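Local coordinates for protein geranyltranstransferase (Thermotoga neapolitana, PDB 4WK5) that probably acts as a magnesium-dependent prenyltransferase of the FPP/GGPP synthase family, joining isoprenoid diphosphates into longer chains, at residues E33-P38 against V85-T90; M48-T53 against H114-E119; L65-D70 against S195-L200; T206-L211 against E273-H278. All blocks are in the same frame, centred on the assembly; numbering follows the deposited sequence. Where two conformers were deposited one is given.

Interaction 1 (E33-P38 against V85-T90)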
# COMPACT_ATOMS: atom_id res chain seq x y z
N GLU A 33 -3.83 -15.23 -11.09
CA GLU A 33 -5.25 -15.12 -11.44
C GLU A 33 -6.15 -15.64 -10.33
O GLU A 33 -7.27 -15.16 -10.16
CB GLU A 33 -5.55 -15.85 -12.74
CG GLU A 33 -5.00 -15.17 -13.99
CD GLU A 33 -5.55 -13.76 -14.23
OE1 GLU A 33 -6.50 -13.33 -13.55
OE2 GLU A 33 -5.05 -13.08 -15.15
N GLU A 34 -5.66 -16.61 -9.57
CA GLU A 34 -6.41 -17.09 -8.40
C GLU A 34 -6.60 -15.97 -7.38
O GLU A 34 -7.70 -15.81 -6.81
CB GLU A 34 -5.70 -18.28 -7.74
CG GLU A 34 -5.83 -19.57 -8.49
CD GLU A 34 -5.03 -20.70 -7.87
OE1 GLU A 34 -4.18 -20.42 -6.99
OE2 GLU A 34 -5.25 -21.86 -8.26
N LEU A 35 -5.55 -15.18 -7.18
CA LEU A 35 -5.58 -14.14 -6.15
C LEU A 35 -6.45 -12.95 -6.54
O LEU A 35 -7.02 -12.28 -5.66
CB LEU A 35 -4.16 -13.64 -5.84
CG LEU A 35 -3.27 -14.68 -5.16
CD1 LEU A 35 -1.85 -14.14 -5.06
CD2 LEU A 35 -3.81 -15.00 -3.78
N VAL A 36 -6.57 -12.65 -7.83
CA VAL A 36 -7.36 -11.49 -8.24
C VAL A 36 -8.76 -11.83 -8.79
O VAL A 36 -9.50 -10.93 -9.23
CB VAL A 36 -6.59 -10.61 -9.27
CG1 VAL A 36 -5.32 -10.03 -8.64
CG2 VAL A 36 -6.27 -11.39 -10.57
N LYS A 37 -9.13 -13.11 -8.78
CA LYS A 37 -10.53 -13.48 -9.04
C LYS A 37 -11.47 -12.78 -8.05
O LYS A 37 -11.28 -12.83 -6.83
CB LYS A 37 -10.72 -15.00 -8.96
CG LYS A 37 -12.10 -15.45 -9.44
CD LYS A 37 -12.61 -16.64 -8.63
CE LYS A 37 -11.97 -17.93 -9.07
NZ LYS A 37 -12.96 -19.07 -9.09
N PRO A 38 -12.49 -12.08 -8.57
CA PRO A 38 -13.39 -11.34 -7.68
C PRO A 38 -14.10 -12.24 -6.68
O PRO A 38 -14.44 -13.38 -7.01
CB PRO A 38 -14.39 -10.70 -8.65
CG PRO A 38 -13.59 -10.53 -9.92
CD PRO A 38 -12.78 -11.81 -9.99
N VAL A 85 5.55 -9.73 -5.79
CA VAL A 85 6.34 -8.75 -6.51
C VAL A 85 5.59 -8.33 -7.77
O VAL A 85 5.55 -7.15 -8.13
CB VAL A 85 7.74 -9.31 -6.85
CG1 VAL A 85 8.44 -8.43 -7.86
CG2 VAL A 85 8.58 -9.43 -5.56
N GLU A 86 4.95 -9.28 -8.43
CA GLU A 86 4.26 -8.93 -9.67
C GLU A 86 2.98 -8.14 -9.40
O GLU A 86 2.64 -7.23 -10.16
CB GLU A 86 3.95 -10.19 -10.50
CG GLU A 86 3.35 -9.90 -11.90
CD GLU A 86 4.29 -9.14 -12.85
OE1 GLU A 86 5.49 -8.97 -12.56
OE2 GLU A 86 3.80 -8.69 -13.91
N LEU A 87 2.27 -8.47 -8.32
CA LEU A 87 1.10 -7.68 -7.93
C LEU A 87 1.50 -6.23 -7.64
O LEU A 87 0.82 -5.28 -8.04
CB LEU A 87 0.41 -8.29 -6.71
CG LEU A 87 -0.34 -9.60 -6.99
CD1 LEU A 87 -0.69 -10.29 -5.68
CD2 LEU A 87 -1.60 -9.34 -7.80
N PHE A 88 2.62 -6.06 -6.94
CA PHE A 88 3.11 -4.73 -6.62
C PHE A 88 3.47 -3.96 -7.88
O PHE A 88 3.11 -2.78 -8.03
CB PHE A 88 4.32 -4.80 -5.66
CG PHE A 88 4.70 -3.46 -5.10
CD1 PHE A 88 5.49 -2.59 -5.82
CD2 PHE A 88 4.21 -3.07 -3.86
CE1 PHE A 88 5.81 -1.33 -5.31
CE2 PHE A 88 4.52 -1.80 -3.34
CZ PHE A 88 5.32 -0.95 -4.07
N HIS A 89 4.17 -4.64 -8.80
CA HIS A 89 4.55 -4.03 -10.06
C HIS A 89 3.31 -3.61 -10.86
O HIS A 89 3.25 -2.50 -11.40
CB HIS A 89 5.43 -5.00 -10.87
CG HIS A 89 5.72 -4.53 -12.26
ND1 HIS A 89 6.42 -3.37 -12.53
CD2 HIS A 89 5.39 -5.05 -13.47
CE1 HIS A 89 6.51 -3.20 -13.84
NE2 HIS A 89 5.88 -4.20 -14.43
N THR A 90 2.31 -4.50 -10.91
CA THR A 90 1.07 -4.20 -11.63
C THR A 90 0.39 -2.95 -11.06
O THR A 90 -0.02 -2.06 -11.80
CB THR A 90 0.10 -5.40 -11.58
OG1 THR A 90 0.75 -6.54 -12.19
CG2 THR A 90 -1.20 -5.09 -12.32

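Interaction 2 (M48-T53 against H114-E119)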
# COMPACT_ATOMS: atom_id res chain seq x y z
N MET A 48 -9.00 -4.92 -10.94
CA MET A 48 -7.77 -5.56 -10.48
C MET A 48 -7.43 -6.74 -11.38
O MET A 48 -6.26 -6.90 -11.81
CB MET A 48 -7.92 -6.01 -9.02
CG MET A 48 -7.94 -4.84 -8.06
SD MET A 48 -8.01 -5.38 -6.35
CE MET A 48 -9.74 -5.41 -5.98
N GLN A 49 -8.43 -7.57 -11.65
CA GLN A 49 -8.21 -8.74 -12.50
C GLN A 49 -7.81 -8.32 -13.90
O GLN A 49 -6.90 -8.89 -14.51
CB GLN A 49 -9.46 -9.63 -12.56
CG GLN A 49 -9.24 -10.84 -13.47
CD GLN A 49 -10.54 -11.63 -13.70
OE1 GLN A 49 -11.48 -11.14 -14.33
NE2 GLN A 49 -10.59 -12.82 -13.15
N TYR A 50 -8.48 -7.28 -14.40
CA TYR A 50 -8.21 -6.77 -15.74
C TYR A 50 -6.75 -6.39 -15.90
O TYR A 50 -6.09 -6.79 -16.87
CB TYR A 50 -9.10 -5.57 -16.04
CG TYR A 50 -8.81 -4.89 -17.36
CD1 TYR A 50 -9.34 -5.39 -18.55
CD2 TYR A 50 -8.04 -3.73 -17.42
CE1 TYR A 50 -9.08 -4.77 -19.76
CE2 TYR A 50 -7.77 -3.10 -18.64
CZ TYR A 50 -8.30 -3.63 -19.80
OH TYR A 50 -8.06 -3.01 -21.01
N SER A 51 -6.23 -5.61 -14.95
CA SER A 51 -4.86 -5.14 -15.08
C SER A 51 -3.85 -6.28 -15.00
O SER A 51 -2.80 -6.23 -15.65
CB SER A 51 -4.57 -4.08 -14.03
OG SER A 51 -5.23 -2.88 -14.41
N VAL A 52 -4.16 -7.31 -14.23
CA VAL A 52 -3.32 -8.51 -14.22
C VAL A 52 -3.41 -9.30 -15.54
O VAL A 52 -2.38 -9.74 -16.08
CB VAL A 52 -3.70 -9.42 -13.03
CG1 VAL A 52 -3.06 -10.80 -13.17
CG2 VAL A 52 -3.26 -8.75 -11.73
N THR A 53 -4.62 -9.46 -16.05
CA THR A 53 -4.84 -10.31 -17.23
C THR A 53 -4.30 -9.64 -18.49
O THR A 53 -3.90 -10.32 -19.44
CB THR A 53 -6.33 -10.63 -17.42
OG1 THR A 53 -6.86 -11.16 -16.20
CG2 THR A 53 -6.52 -11.63 -18.54
N HIS A 114 -7.71 2.88 -16.10
CA HIS A 114 -8.65 3.99 -15.94
C HIS A 114 -9.48 4.26 -17.19
O HIS A 114 -10.59 4.78 -17.11
CB HIS A 114 -7.93 5.28 -15.52
CG HIS A 114 -6.94 5.77 -16.53
ND1 HIS A 114 -5.65 5.29 -16.60
CD2 HIS A 114 -7.05 6.72 -17.49
CE1 HIS A 114 -5.01 5.91 -17.58
NE2 HIS A 114 -5.83 6.79 -18.12
N ARG A 115 -8.96 3.88 -18.36
CA ARG A 115 -9.77 4.01 -19.57
C ARG A 115 -10.86 2.95 -19.55
O ARG A 115 -12.00 3.20 -19.96
CB ARG A 115 -8.89 3.90 -20.83
CG ARG A 115 -8.05 5.14 -21.10
CD ARG A 115 -8.92 6.30 -21.58
NE ARG A 115 -9.33 6.07 -22.97
CZ ARG A 115 -10.20 6.82 -23.64
NH1 ARG A 115 -10.78 7.86 -23.04
NH2 ARG A 115 -10.51 6.54 -24.90
N ALA A 116 -10.53 1.76 -19.05
CA ALA A 116 -11.48 0.66 -19.02
C ALA A 116 -12.56 0.84 -17.96
O ALA A 116 -13.70 0.47 -18.19
CB ALA A 116 -10.75 -0.67 -18.81
N TYR A 117 -12.18 1.42 -16.81
CA TYR A 117 -13.04 1.48 -15.61
C TYR A 117 -13.27 2.88 -15.01
O TYR A 117 -14.07 3.03 -14.08
CB TYR A 117 -12.44 0.60 -14.51
CG TYR A 117 -12.71 -0.86 -14.73
CD1 TYR A 117 -11.81 -1.67 -15.44
CD2 TYR A 117 -13.87 -1.43 -14.25
CE1 TYR A 117 -12.10 -3.02 -15.66
CE2 TYR A 117 -14.15 -2.75 -14.44
CZ TYR A 117 -13.29 -3.54 -15.14
OH TYR A 117 -13.64 -4.85 -15.29
N GLY A 118 -12.55 3.88 -15.49
CA GLY A 118 -12.64 5.20 -14.90
C GLY A 118 -11.52 5.41 -13.90
O GLY A 118 -10.99 4.44 -13.37
N GLU A 119 -11.16 6.67 -13.66
CA GLU A 119 -10.04 6.99 -12.76
C GLU A 119 -10.26 6.56 -11.32
O GLU A 119 -9.32 6.12 -10.67
CB GLU A 119 -9.74 8.49 -12.77
CG GLU A 119 -9.23 8.99 -14.09
CD GLU A 119 -8.95 10.47 -14.07
OE1 GLU A 119 -8.13 10.90 -13.23
OE2 GLU A 119 -9.57 11.20 -14.88

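Interaction 3 (L65-D70 against S195-L200)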
# COMPACT_ATOMS: atom_id res chain seq x y z
N LEU A 65 11.69 -16.82 -9.09
CA LEU A 65 11.66 -18.27 -9.21
C LEU A 65 12.99 -18.86 -9.66
O LEU A 65 13.38 -19.92 -9.18
CB LEU A 65 10.56 -18.71 -10.18
CG LEU A 65 9.13 -18.44 -9.72
CD1 LEU A 65 8.13 -19.13 -10.65
CD2 LEU A 65 8.93 -18.91 -8.29
N THR A 66 13.69 -18.19 -10.57
CA THR A 66 14.94 -18.76 -11.06
C THR A 66 16.05 -18.65 -10.01
O THR A 66 16.82 -19.59 -9.82
CB THR A 66 15.41 -18.12 -12.38
OG1 THR A 66 15.89 -16.79 -12.14
CG2 THR A 66 14.25 -18.12 -13.41
N VAL A 67 16.12 -17.52 -9.32
CA VAL A 67 17.13 -17.35 -8.28
C VAL A 67 16.85 -18.34 -7.15
O VAL A 67 17.76 -19.02 -6.64
CB VAL A 67 17.14 -15.91 -7.71
CG1 VAL A 67 18.03 -15.83 -6.48
CG2 VAL A 67 17.61 -14.92 -8.78
N GLY A 68 15.59 -18.44 -6.75
CA GLY A 68 15.20 -19.38 -5.72
C GLY A 68 15.49 -20.82 -6.08
O GLY A 68 15.95 -21.60 -5.24
N GLU A 69 15.25 -21.19 -7.33
CA GLU A 69 15.53 -22.56 -7.74
C GLU A 69 17.04 -22.80 -7.74
O GLU A 69 17.50 -23.89 -7.37
CB GLU A 69 14.94 -22.85 -9.12
CG GLU A 69 15.00 -24.35 -9.47
CD GLU A 69 14.44 -24.66 -10.84
OE1 GLU A 69 14.11 -23.70 -11.57
OE2 GLU A 69 14.34 -25.86 -11.19
N ASP A 70 17.81 -21.79 -8.13
CA ASP A 70 19.26 -21.91 -8.15
C ASP A 70 19.85 -22.18 -6.76
O ASP A 70 20.86 -22.86 -6.64
CB ASP A 70 19.91 -20.66 -8.75
CG ASP A 70 19.99 -20.70 -10.26
OD1 ASP A 70 19.97 -21.81 -10.85
OD2 ASP A 70 20.12 -19.62 -10.87
N SER A 195 17.22 -10.49 -3.33
CA SER A 195 17.32 -10.55 -1.87
C SER A 195 16.37 -11.57 -1.24
O SER A 195 16.75 -12.34 -0.35
CB SER A 195 17.02 -9.17 -1.25
OG SER A 195 17.98 -8.22 -1.63
N ALA A 196 15.13 -11.56 -1.70
CA ALA A 196 14.07 -12.33 -1.05
C ALA A 196 14.35 -13.84 -1.02
O ALA A 196 14.19 -14.46 0.03
CB ALA A 196 12.72 -12.04 -1.73
N PRO A 197 14.78 -14.45 -2.15
CA PRO A 197 15.06 -15.89 -2.03
C PRO A 197 16.21 -16.18 -1.07
O PRO A 197 16.16 -17.19 -0.37
CB PRO A 197 15.46 -16.30 -3.46
CG PRO A 197 14.91 -15.24 -4.34
CD PRO A 197 14.94 -13.98 -3.54
N PHE A 198 17.22 -15.32 -1.05
CA PHE A 198 18.36 -15.52 -0.14
C PHE A 198 17.89 -15.41 1.31
O PHE A 198 18.37 -16.13 2.19
CB PHE A 198 19.49 -14.53 -0.44
CG PHE A 198 20.41 -14.96 -1.55
CD1 PHE A 198 19.97 -15.00 -2.86
CD2 PHE A 198 21.70 -15.35 -1.27
CE1 PHE A 198 20.81 -15.41 -3.88
CE2 PHE A 198 22.55 -15.76 -2.28
CZ PHE A 198 22.10 -15.79 -3.59
N LEU A 199 16.92 -14.52 1.57
CA LEU A 199 16.33 -14.42 2.90
C LEU A 199 15.58 -15.70 3.26
O LEU A 199 15.71 -16.22 4.37
CB LEU A 199 15.37 -13.22 2.99
CG LEU A 199 16.04 -11.87 3.29
CD1 LEU A 199 15.10 -10.71 3.01
CD2 LEU A 199 16.55 -11.83 4.73
N LEU A 200 14.81 -16.23 2.31
CA LEU A 200 14.06 -17.46 2.53
C LEU A 200 14.97 -18.64 2.83
O LEU A 200 14.60 -19.54 3.59
CB LEU A 200 13.19 -17.79 1.31
CG LEU A 200 12.11 -16.77 0.97
CD1 LEU A 200 11.27 -17.23 -0.21
CD2 LEU A 200 11.24 -16.54 2.18

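Interaction 4 (T206-L211 against E273-H278)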
# COMPACT_ATOMS: atom_id res chain seq x y z
N THR A 206 23.63 -9.48 1.03
CA THR A 206 24.28 -8.20 0.81
C THR A 206 24.82 -8.08 -0.62
O THR A 206 24.61 -7.08 -1.29
CB THR A 206 25.44 -7.97 1.80
OG1 THR A 206 24.96 -8.07 3.14
CG2 THR A 206 26.07 -6.60 1.58
N PHE A 207 25.51 -9.13 -1.06
CA PHE A 207 26.10 -9.16 -2.40
C PHE A 207 25.04 -9.04 -3.50
O PHE A 207 25.06 -8.10 -4.30
CB PHE A 207 26.90 -10.46 -2.59
CG PHE A 207 27.71 -10.50 -3.85
CD1 PHE A 207 29.06 -10.20 -3.83
CD2 PHE A 207 27.12 -10.83 -5.07
CE1 PHE A 207 29.80 -10.24 -4.99
CE2 PHE A 207 27.86 -10.84 -6.23
CZ PHE A 207 29.21 -10.56 -6.18
N VAL A 208 24.12 -10.00 -3.52
CA VAL A 208 23.16 -10.12 -4.62
C VAL A 208 22.17 -8.95 -4.70
O VAL A 208 21.64 -8.68 -5.77
CB VAL A 208 22.36 -11.43 -4.52
CG1 VAL A 208 23.26 -12.62 -4.81
CG2 VAL A 208 21.71 -11.56 -3.15
N LYS A 209 21.92 -8.28 -3.58
CA LYS A 209 21.03 -7.12 -3.58
C LYS A 209 21.64 -6.00 -4.43
O LYS A 209 20.93 -5.31 -5.18
CB LYS A 209 20.77 -6.63 -2.15
CG LYS A 209 19.79 -5.48 -2.06
CD LYS A 209 19.59 -5.04 -0.62
CE LYS A 209 18.66 -3.84 -0.54
NZ LYS A 209 18.38 -3.43 0.87
N LYS A 210 22.96 -5.84 -4.31
CA LYS A 210 23.72 -4.91 -5.13
C LYS A 210 23.60 -5.28 -6.61
O LYS A 210 23.49 -4.41 -7.47
CB LYS A 210 25.18 -4.92 -4.68
CG LYS A 210 25.90 -3.59 -4.84
CD LYS A 210 27.33 -3.69 -4.30
CE LYS A 210 28.04 -2.35 -4.35
NZ LYS A 210 29.52 -2.53 -4.36
N LEU A 211 23.61 -6.57 -6.89
CA LEU A 211 23.42 -7.07 -8.25
C LEU A 211 22.08 -6.68 -8.84
O LEU A 211 21.99 -6.21 -9.97
CB LEU A 211 23.55 -8.60 -8.29
CG LEU A 211 24.92 -9.22 -8.07
CD1 LEU A 211 24.83 -10.71 -8.34
CD2 LEU A 211 25.98 -8.55 -8.94
N GLU A 273 27.22 -16.18 -13.11
CA GLU A 273 27.96 -17.34 -13.61
C GLU A 273 28.97 -17.82 -12.58
O GLU A 273 29.05 -19.01 -12.28
CB GLU A 273 28.64 -17.01 -14.93
CG GLU A 273 29.22 -18.24 -15.63
CD GLU A 273 29.51 -18.00 -17.09
OE1 GLU A 273 29.34 -18.94 -17.90
OE2 GLU A 273 29.91 -16.87 -17.44
N SER A 274 29.73 -16.88 -12.02
CA SER A 274 30.74 -17.19 -11.00
C SER A 274 30.17 -17.90 -9.77
O SER A 274 30.86 -18.73 -9.15
CB SER A 274 31.45 -15.91 -10.54
OG SER A 274 32.20 -15.35 -11.59
N GLU A 275 28.94 -17.55 -9.40
CA GLU A 275 28.31 -18.09 -8.20
C GLU A 275 27.54 -19.38 -8.45
O GLU A 275 26.94 -19.93 -7.53
CB GLU A 275 27.37 -17.06 -7.57
CG GLU A 275 28.08 -15.92 -6.92
CD GLU A 275 27.11 -14.94 -6.30
OE1 GLU A 275 26.10 -15.38 -5.72
OE2 GLU A 275 27.37 -13.73 -6.40
N GLY A 276 27.53 -19.84 -9.70
CA GLY A 276 26.81 -21.05 -10.06
C GLY A 276 25.30 -20.87 -10.06
O GLY A 276 24.56 -21.82 -9.86
N LEU A 277 24.85 -19.64 -10.28
CA LEU A 277 23.41 -19.33 -10.38
C LEU A 277 23.00 -19.55 -11.84
O LEU A 277 22.67 -18.60 -12.56
CB LEU A 277 23.11 -17.90 -9.89
CG LEU A 277 23.01 -17.65 -8.37
CD1 LEU A 277 24.07 -18.34 -7.58
CD2 LEU A 277 23.05 -16.16 -8.08
N HIS A 278 23.04 -20.82 -12.26
CA HIS A 278 22.94 -21.23 -13.66
C HIS A 278 21.67 -20.82 -14.37
O HIS A 278 21.72 -20.29 -15.48
CB HIS A 278 23.04 -22.76 -13.78
CG HIS A 278 24.32 -23.34 -13.28
ND1 HIS A 278 24.37 -24.42 -12.43
CD2 HIS A 278 25.61 -23.00 -13.52
CE1 HIS A 278 25.62 -24.71 -12.16
NE2 HIS A 278 26.40 -23.87 -12.81

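Interaction 1 (E33-P38 against V85-T90)
Val36 and Leu87 bring the two backbones closest, with their CA atoms 9.3 Å apart. Residues 33-38 run through the end of helix 23-36 into a loop. Residues 85-90 form a turn inside the longer helix 75-96. At this spacing the backbones do not touch, and three side chains fill the gap. Leu87 points toward the other segment and forks between two partners. With CG anti to the carbonyl carbon (chi1 -71°), the branched end faces helix 23-36, and one methyl goes to each partner. Leu87 CD1 meets Leu35 CD1 at 4.1 Å, and the two side chains stand roughly perpendicular. Leu87 CD2 meets Val36 CG1 at 3.9 Å, and here the side chains run alongside one another, pointing opposite ways. The contact belongs to the mainly helical isoprenoid synthase fold, in which helix 75-96 leads into the first aspartate-rich motif. Leu129 of helix 119-138 touches both Val36 and Leu87. Further along helix 75-96, Thr90 OG1 donates to Glu86 O at 2.9 Å. Thr90 N reaches the same oxygen from the opposite face of the carbonyl plane, and Glu86 OE2 pairs with Arg58.

Interaction 2 (M48-T53 against H114-E119)
Tyr50 lies against Ala116 and Tyr117 at the surface of the mainly helical isoprenoid synthase fold. The contact joins helix 43-53 to the short helix 113-117, which follows a small antiparallel hairpin of strands 106-107 and 110-111. Tyr50 has the most surface buried here. Its CG sits anti to its backbone nitrogen (chi1 175°), and the ring stands up beside the short helix. The methyl of Ala116 comes over one face of that ring. Ala116 CB is 4.2 Å from the centroid of the Tyr50 ring, 26° off the ring normal, a CH-pi contact. The methyl is displaced toward the phenol end, with Tyr50 CE2 its closest ring atom at 3.8 Å. Tyr117 meets the root of the same side chain, its CE1 lying 4.0 Å from Tyr50 CB. Tyr117 also touches Leu43, Ser46 and Ala47, earlier on helix 43-53. The Tyr50 hydroxyl bonds to the carbonyl oxygen of Pro111, tying helix 43-53 to the hairpin as well. With an alanine here the Pro111 carbonyl would probably lose this partner, and the Ala116 methyl would lose the ring it covers. Just beyond Tyr117 the short helix ends at Gly118, whose phi is positive and whose N bonds to His114 O at 2.7 Å.

Interaction 3 (L65-D70 against S195-L200)
Val67 CG1 is the hub of this contact, touching both Pro197 and Phe198. It lies 3.8 Å from Pro197 CG, with the valine side chain set nearly square to the proline ring's direction. The same methyl comes to the edge of the Phe198 ring, near its plane, with Phe198 CE1 also 3.8 Å away. A chi1 of 171° turns Val67 CG1 away from the backbone nitrogen and in between proline and phenylalanine. The next residue, Gly68, has no side chain, and Pro197 packs directly on its backbone. Pro197 CB is 3.8 Å from Gly68 CA, and the CA atoms of these two residues are 5.1 Å apart. A proline ring fitted against a glycine brings the two helices close together at this point.

Outside this first shell, Leu78 of helix 75-96 also touches Pro197. Phe198 is backed by Leu203 in the loop that follows its helix. Near the end of helix 59-70, Glu69 forms salt bridges with Lys24 and Arg279, and Asp70 bonds to Thr280 and to the backbone nitrogen of Arg279. These bonds tie the end of helix 59-70 to helix 23-36 and to helix 278-289.

Pro197 lacks an N-H to bond the preceding turn, and helix 175-201 kinks there. The axes of the two segments approach to 8.8 Å and cross at -32°. Two helices packed at a shallow angle, with glycine letting the proline ring against the backbone, form part of the helical bundle of the isoprenoid synthase fold.

Interaction 4 (T206-L211 against E273-H278)
Glu275 reaches from the end of helix 248-274 across to Phe207, Val208 and Leu211 at the start of helix 206-229. Its CB points toward that helix. CG is set anti to the carbonyl carbon of Glu275 (chi1 -72°). Beyond CG the chain is extended (chi2 -179°), which takes the carboxylate out to the other helix. CD is the first atom to arrive, 4.2 Å from Phe207 CE2. There the carboxylate divides. OE1 turns to Val208 and lies 4.1 Å from its CG1. OE2 sits 4.4 Å from Leu211 CD1 and lies obliquely beside the Phe207 ring, in a modelled contact too short to rely on. Glu275 meets all three side chains by van der Waals contact alone. The ring and carboxylate planes are 74° apart. Replacing Glu275 with an alanine would probably open a gap between the two segments and leave Phe207 freer to turn. Behind the contact, Ala271 of helix 248-274 touches both Phe207 and Leu211, while Val208 also packs on Phe194 and Phe198 of helix 175-201. Glu275 stands just where its helix stops. Gly276 N bonds to Glu273 O at 3.1 Å. Leu277 then centres an inverse gamma turn before helix 278-289 begins. Helix 248-274 is closed at its C-terminal end by a Schellman motif, with Gly276 in the positive-phi position.

In the fold
The four contacts form two pairs within one mainly helical domain. Interactions 1 and 2 have centres 12 Å apart and touch through the successive helices 23-36 and 43-53, with a probable hydrogen bond between Thr53 and Glu33. Interactions 3 and 4 have centres 11 Å apart and touch where Ser195 packs on Lys209, on the successive helices 175-201 and 206-229. Interactions 2 and 3 lie on opposite sides of the chain's centre, about 31 Å between centres. Along the chain, interactions 1, 2 and 3 interleave, while interaction 4 opens after interaction 3 closes. Early helices are thus fastened both to each other and to later ones across the domain.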